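Local atomic coordinates of tyrosyl-tRNA synthetase (Archaeoglobus fulgidus, PDB entry 2CYB), a protein that probably catalyses the ATP-dependent activation of tyrosine and its transfer to tRNA(Tyr), working as a homodimeric class I aminoacyl-tRNA synthetase. Residues V53-M57 with F97-L102; L207-G212 with E248-D253. All coordinates share one frame. Numbering follows the deposited sequence.

Contact 1 (V53-M57 with F97-L102); sequences VQKLM and FIALGL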
loop_
_atom_site.group_PDB
_atom_site.type_symbol
_atom_site.label_atom_id
_atom_site.label_comp_id
_atom_site.label_asym_id
_atom_site.label_seq_id
_atom_site.Cartn_x
_atom_site.Cartn_y
_atom_site.Cartn_z
ATOM N N VAL A 53 21.242 -19.477 -1.823
ATOM C CA VAL A 53 20.929 -20.840 -1.417
ATOM C C VAL A 53 22.152 -21.436 -0.726
ATOM O O VAL A 53 22.038 -22.074 0.326
ATOM C CB VAL A 53 20.543 -21.712 -2.626
ATOM C CG1 VAL A 53 20.620 -23.186 -2.258
ATOM C CG2 VAL A 53 19.126 -21.365 -3.077
ATOM N N GLN A 54 23.325 -21.210 -1.311
ATOM C CA GLN A 54 24.566 -21.727 -0.739
ATOM C C GLN A 54 24.787 -21.148 0.652
ATOM O O GLN A 54 25.251 -21.848 1.550
ATOM C CB GLN A 54 25.763 -21.394 -1.647
ATOM C CG GLN A 54 27.130 -21.811 -1.075
ATOM C CD GLN A 54 27.274 -23.314 -0.899
ATOM O OE1 GLN A 54 27.649 -23.791 0.173
ATOM N NE2 GLN A 54 26.989 -24.066 -1.954
ATOM N N LYS A 55 24.441 -19.877 0.841
ATOM C CA LYS A 55 24.614 -19.259 2.145
ATOM C C LYS A 55 23.675 -19.910 3.160
ATOM O O LYS A 55 24.039 -20.086 4.322
ATOM C CB LYS A 55 24.373 -17.749 2.063
ATOM C CG LYS A 55 24.568 -17.011 3.380
ATOM C CD LYS A 55 25.853 -17.436 4.098
ATOM C CE LYS A 55 27.106 -17.173 3.269
ATOM N NZ LYS A 55 28.337 -17.720 3.928
ATOM N N LEU A 56 22.471 -20.281 2.726
ATOM C CA LEU A 56 21.537 -20.941 3.633
ATOM C C LEU A 56 22.096 -22.304 4.043
ATOM O O LEU A 56 21.927 -22.724 5.187
ATOM C CB LEU A 56 20.157 -21.111 2.985
ATOM C CG LEU A 56 19.279 -19.852 2.916
ATOM C CD1 LEU A 56 17.944 -20.194 2.278
ATOM C CD2 LEU A 56 19.058 -19.289 4.319
ATOM N N MET A 57 22.761 -22.991 3.116
ATOM C CA MET A 57 23.349 -24.295 3.424
ATOM C C MET A 57 24.515 -24.114 4.390
ATOM O O MET A 57 24.747 -24.957 5.253
ATOM C CB MET A 57 23.810 -25.007 2.147
ATOM C CG MET A 57 22.657 -25.494 1.282
ATOM S SD MET A 57 23.166 -26.491 -0.135
ATOM C CE MET A 57 23.103 -28.121 0.577
ATOM N N PHE A 97 14.856 -25.869 -5.176
ATOM C CA PHE A 97 15.605 -25.579 -3.963
ATOM C C PHE A 97 15.941 -26.858 -3.202
ATOM O O PHE A 97 17.026 -26.982 -2.630
ATOM C CB PHE A 97 14.833 -24.606 -3.063
ATOM C CG PHE A 97 14.786 -23.195 -3.599
ATOM C CD1 PHE A 97 15.953 -22.550 -3.996
ATOM C CD2 PHE A 97 13.577 -22.510 -3.693
ATOM C CE1 PHE A 97 15.921 -21.239 -4.484
ATOM C CE2 PHE A 97 13.535 -21.201 -4.178
ATOM C CZ PHE A 97 14.712 -20.566 -4.574
ATOM N N ILE A 98 15.009 -27.807 -3.199
ATOM C CA ILE A 98 15.238 -29.083 -2.532
ATOM C C ILE A 98 16.345 -29.810 -3.290
ATOM O O ILE A 98 17.332 -30.263 -2.703
ATOM C CB ILE A 98 13.966 -29.962 -2.545
ATOM C CG1 ILE A 98 12.868 -29.295 -1.715
ATOM C CG2 ILE A 98 14.283 -31.352 -1.989
ATOM C CD1 ILE A 98 11.548 -30.026 -1.742
ATOM N N ALA A 99 16.172 -29.897 -4.605
ATOM C CA ALA A 99 17.131 -30.560 -5.478
ATOM C C ALA A 99 18.529 -29.950 -5.395
ATOM O O ALA A 99 19.515 -30.632 -5.653
ATOM C CB ALA A 99 16.628 -30.523 -6.913
ATOM N N LEU A 100 18.615 -28.671 -5.039
ATOM C CA LEU A 100 19.906 -27.999 -4.923
ATOM C C LEU A 100 20.578 -28.284 -3.585
ATOM O O LEU A 100 21.725 -27.890 -3.357
ATOM C CB LEU A 100 19.744 -26.490 -5.094
ATOM C CG LEU A 100 19.419 -25.976 -6.497
ATOM C CD1 LEU A 100 19.228 -24.467 -6.441
ATOM C CD2 LEU A 100 20.542 -26.337 -7.463
ATOM N N GLY A 101 19.861 -28.960 -2.695
ATOM C CA GLY A 101 20.429 -29.278 -1.401
ATOM C C GLY A 101 19.597 -28.833 -0.216
ATOM O O GLY A 101 19.843 -29.265 0.909
ATOM N N LEU A 102 18.621 -27.961 -0.448
ATOM C CA LEU A 102 17.776 -27.500 0.646
ATOM C C LEU A 102 16.597 -28.444 0.866
ATOM O O LEU A 102 15.436 -28.049 0.727
ATOM C CB LEU A 102 17.269 -26.078 0.376
ATOM C CG LEU A 102 18.286 -24.952 0.580
ATOM C CD1 LEU A 102 17.663 -23.614 0.207
ATOM C CD2 LEU A 102 18.743 -24.936 2.032
#
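Val53 opens the contact from helix 47-61, its CA-CB bond directed at the end of helix 83-99. Its CG2 lies 3.5 Å from CE1 of Phe97, meeting the ring obliquely, while its CG1 reaches CD1 of Leu102 at 3.9 Å and, more loosely, CB of Leu100 at 4.4 Å. One beta-branched side chain thus touches three apolar partners. Gln54 and Lys55 turn to other faces of the helix; Lys55 NZ forms a salt bridge with Asp58. Leu56 returns to the interface, with its CD1 4.0 Å from Leu102 CD1, and also packs on Val37, Ile66 and Val68 of the central sheet. Met57, one turn after Val53 (Met57 N to Val53 O, 3.0 Å), extends along the carbonyls at the helix end: CE is 3.5 Å from Gly101 O, SD 3.8 Å from Leu100 O, and CG 4.0 Å from Leu102 CD2. No hydrogen bond crosses, so the 313 Å² interface rests on van der Waals packing, mostly between apolar side chains. Gly101, at phi 126°, closes a Schellman motif, with Gly101 N bonded to Ile98 O (2.8 Å) and Leu102 N to Phe97 O (2.9 Å). An ideal CB here would sit 2.3 Å from Met57 CE, so the absent side chain makes room for the methionine. Past the turn Leu102 points sideways, but its CD1 reaches Val53 and Leu56. Two helices packed together on parallel strands 34-39 and 65-70, with Leu56, Phe97 and, past the second helix, Leu102 resting on the sheet, are the layered alpha/beta arrangement of the class I Rossmann-fold catalytic domain.

Contact 2 (L207-G212 with E248-D253); sequences LVGLDG and ENPILD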
loop_
_atom_site.group_PDB
_atom_site.type_symbol
_atom_site.label_atom_id
_atom_site.label_comp_id
_atom_site.label_asym_id
_atom_site.label_seq_id
_atom_site.Cartn_x
_atom_site.Cartn_y
_atom_site.Cartn_z
ATOM N N LEU A 207 25.893 -10.812 -8.154
ATOM C CA LEU A 207 26.676 -11.421 -9.225
ATOM C C LEU A 207 26.542 -10.708 -10.561
ATOM O O LEU A 207 25.435 -10.507 -11.054
ATOM C CB LEU A 207 26.262 -12.877 -9.422
ATOM C CG LEU A 207 26.690 -13.916 -8.393
ATOM C CD1 LEU A 207 26.127 -15.274 -8.806
ATOM C CD2 LEU A 207 28.216 -13.964 -8.301
ATOM N N VAL A 208 27.669 -10.328 -11.153
ATOM C CA VAL A 208 27.620 -9.675 -12.451
ATOM C C VAL A 208 27.302 -10.760 -13.471
ATOM O O VAL A 208 27.531 -11.948 -13.220
ATOM C CB VAL A 208 28.962 -9.007 -12.808
ATOM C CG1 VAL A 208 29.350 -8.029 -11.714
ATOM C CG2 VAL A 208 30.048 -10.061 -13.004
ATOM N N GLY A 209 26.754 -10.358 -14.610
ATOM C CA GLY A 209 26.421 -11.321 -15.644
ATOM C C GLY A 209 27.648 -11.859 -16.362
ATOM O O GLY A 209 28.745 -11.326 -16.212
ATOM N N LEU A 210 27.451 -12.911 -17.149
ATOM C CA LEU A 210 28.527 -13.560 -17.897
ATOM C C LEU A 210 29.336 -12.639 -18.810
ATOM O O LEU A 210 30.479 -12.952 -19.145
ATOM C CB LEU A 210 27.953 -14.720 -18.711
ATOM C CG LEU A 210 27.383 -15.864 -17.864
ATOM C CD1 LEU A 210 26.685 -16.880 -18.751
ATOM C CD2 LEU A 210 28.507 -16.516 -17.071
ATOM N N ASP A 211 28.748 -11.512 -19.207
ATOM C CA ASP A 211 29.433 -10.554 -20.073
ATOM C C ASP A 211 30.165 -9.468 -19.286
ATOM O O ASP A 211 30.740 -8.553 -19.872
ATOM C CB ASP A 211 28.439 -9.893 -21.029
ATOM C CG ASP A 211 27.204 -9.377 -20.314
ATOM O OD1 ASP A 211 27.334 -8.918 -19.157
ATOM O OD2 ASP A 211 26.107 -9.424 -20.913
ATOM N N GLY A 212 30.133 -9.561 -17.960
ATOM C CA GLY A 212 30.819 -8.577 -17.140
ATOM C C GLY A 212 29.963 -7.382 -16.778
ATOM O O GLY A 212 30.431 -6.445 -16.127
ATOM N N GLU A 248 34.937 -8.811 -10.477
ATOM C CA GLU A 248 33.992 -8.658 -11.576
ATOM C C GLU A 248 34.249 -9.700 -12.660
ATOM O O GLU A 248 33.771 -9.562 -13.788
ATOM C CB GLU A 248 34.076 -7.250 -12.186
ATOM C CG GLU A 248 32.984 -6.960 -13.222
ATOM C CD GLU A 248 33.231 -5.689 -14.023
ATOM O OE1 GLU A 248 33.325 -4.603 -13.414
ATOM O OE2 GLU A 248 33.326 -5.780 -15.268
ATOM N N ASN A 249 35.016 -10.734 -12.322
ATOM C CA ASN A 249 35.297 -11.799 -13.279
ATOM C C ASN A 249 34.258 -12.885 -13.039
ATOM O O ASN A 249 34.326 -13.620 -12.051
ATOM C CB ASN A 249 36.718 -12.352 -13.083
ATOM C CG ASN A 249 37.136 -13.309 -14.198
ATOM O OD1 ASN A 249 38.268 -13.252 -14.690
ATOM N ND2 ASN A 249 36.226 -14.192 -14.595
ATOM N N PRO A 250 33.275 -12.991 -13.945
ATOM C CA PRO A 250 32.170 -13.954 -13.909
ATOM C C PRO A 250 32.580 -15.404 -13.698
ATOM O O PRO A 250 31.913 -16.146 -12.981
ATOM C CB PRO A 250 31.497 -13.753 -15.266
ATOM C CG PRO A 250 31.787 -12.327 -15.579
ATOM C CD PRO A 250 33.221 -12.192 -15.181
ATOM N N ILE A 251 33.666 -15.816 -14.341
ATOM C CA ILE A 251 34.132 -17.187 -14.214
ATOM C C ILE A 251 34.756 -17.421 -12.842
ATOM O O ILE A 251 34.485 -18.438 -12.197
ATOM C CB ILE A 251 35.148 -17.522 -15.332
ATOM C CG1 ILE A 251 34.503 -17.240 -16.689
ATOM C CG2 ILE A 251 35.576 -18.981 -15.249
ATOM C CD1 ILE A 251 33.165 -17.939 -16.889
ATOM N N LEU A 252 35.582 -16.480 -12.398
ATOM C CA LEU A 252 36.205 -16.599 -11.089
ATOM C C LEU A 252 35.114 -16.609 -10.025
ATOM O O LEU A 252 35.216 -17.323 -9.024
ATOM C CB LEU A 252 37.161 -15.436 -10.839
ATOM C CG LEU A 252 38.574 -15.622 -11.393
ATOM C CD1 LEU A 252 39.407 -14.389 -11.082
ATOM C CD2 LEU A 252 39.205 -16.861 -10.771
ATOM N N ASP A 253 34.062 -15.827 -10.253
ATOM C CA ASP A 253 32.956 -15.757 -9.310
ATOM C C ASP A 253 32.282 -17.107 -9.154
ATOM O O ASP A 253 31.933 -17.496 -8.042
ATOM C CB ASP A 253 31.921 -14.707 -9.749
ATOM C CG ASP A 253 32.383 -13.282 -9.474
ATOM O OD1 ASP A 253 31.754 -12.332 -9.996
ATOM O OD2 ASP A 253 33.371 -13.108 -8.730
HETATM O O HOH W 1 30.170 -10.396 -9.505
HETATM O O HOH W 2 29.422 -13.290 -11.350
#
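A loop meets the N-terminal end of a helix here: 207-212, following strand 200-204, packs against the start of helix 250-263, burying 340 Å² and joined by van der Waals contact and two bridging waters, with no direct hydrogen bond. Pro250, the first helical residue after the N-cap Asn249, is the central apolar piece. Its CG lies 3.3 Å from Gly209 O and 3.8 Å from Val208 CG2, and its CB is 4.5 Å from Leu210 CD2. The loop presents a type I beta turn, Gly209 to Gly212, closed by Gly212 N to Gly209 O at 2.8 Å; just beyond it in sequence comes the KMSKS region, Lys214 to Ser218, one of the two class I signature motifs. Asp253, in the first turn of the helix, is linked to the loop by two waters: OD1 accepts from water 1 (2.5 Å to its O), which accepts from Val208 N (3.0 Å), and from water 2 (2.9 Å), which also donates to Val208 O (3.0 Å). Leu207 CD2 rests 4.0 Å from Asp253 CB.

Overall arrangement
Contact 1 closes before contact 2 opens, so the two lie in series along the chain; their centres are 21 Å apart, and their nearest atoms, about 9 Å apart, do not touch. Contact 1 joins helices 47-61 and 83-99 beside the mixed sheet, whereas contact 2 joins the segment after strand 200-204 to helix 250-263. That helix links the regions: Arg262, on it, makes a weak hydrogen bond to Leu100 O. Helix 297-319 also packs on both, through Ala315 on Leu100 and through Leu300 and Val304 on Ile251. Contact 1 lies in the Rossmann core that binds tyrosine, contact 2 at the join to the helices beyond it, on the loop that leads into the KMSKS region.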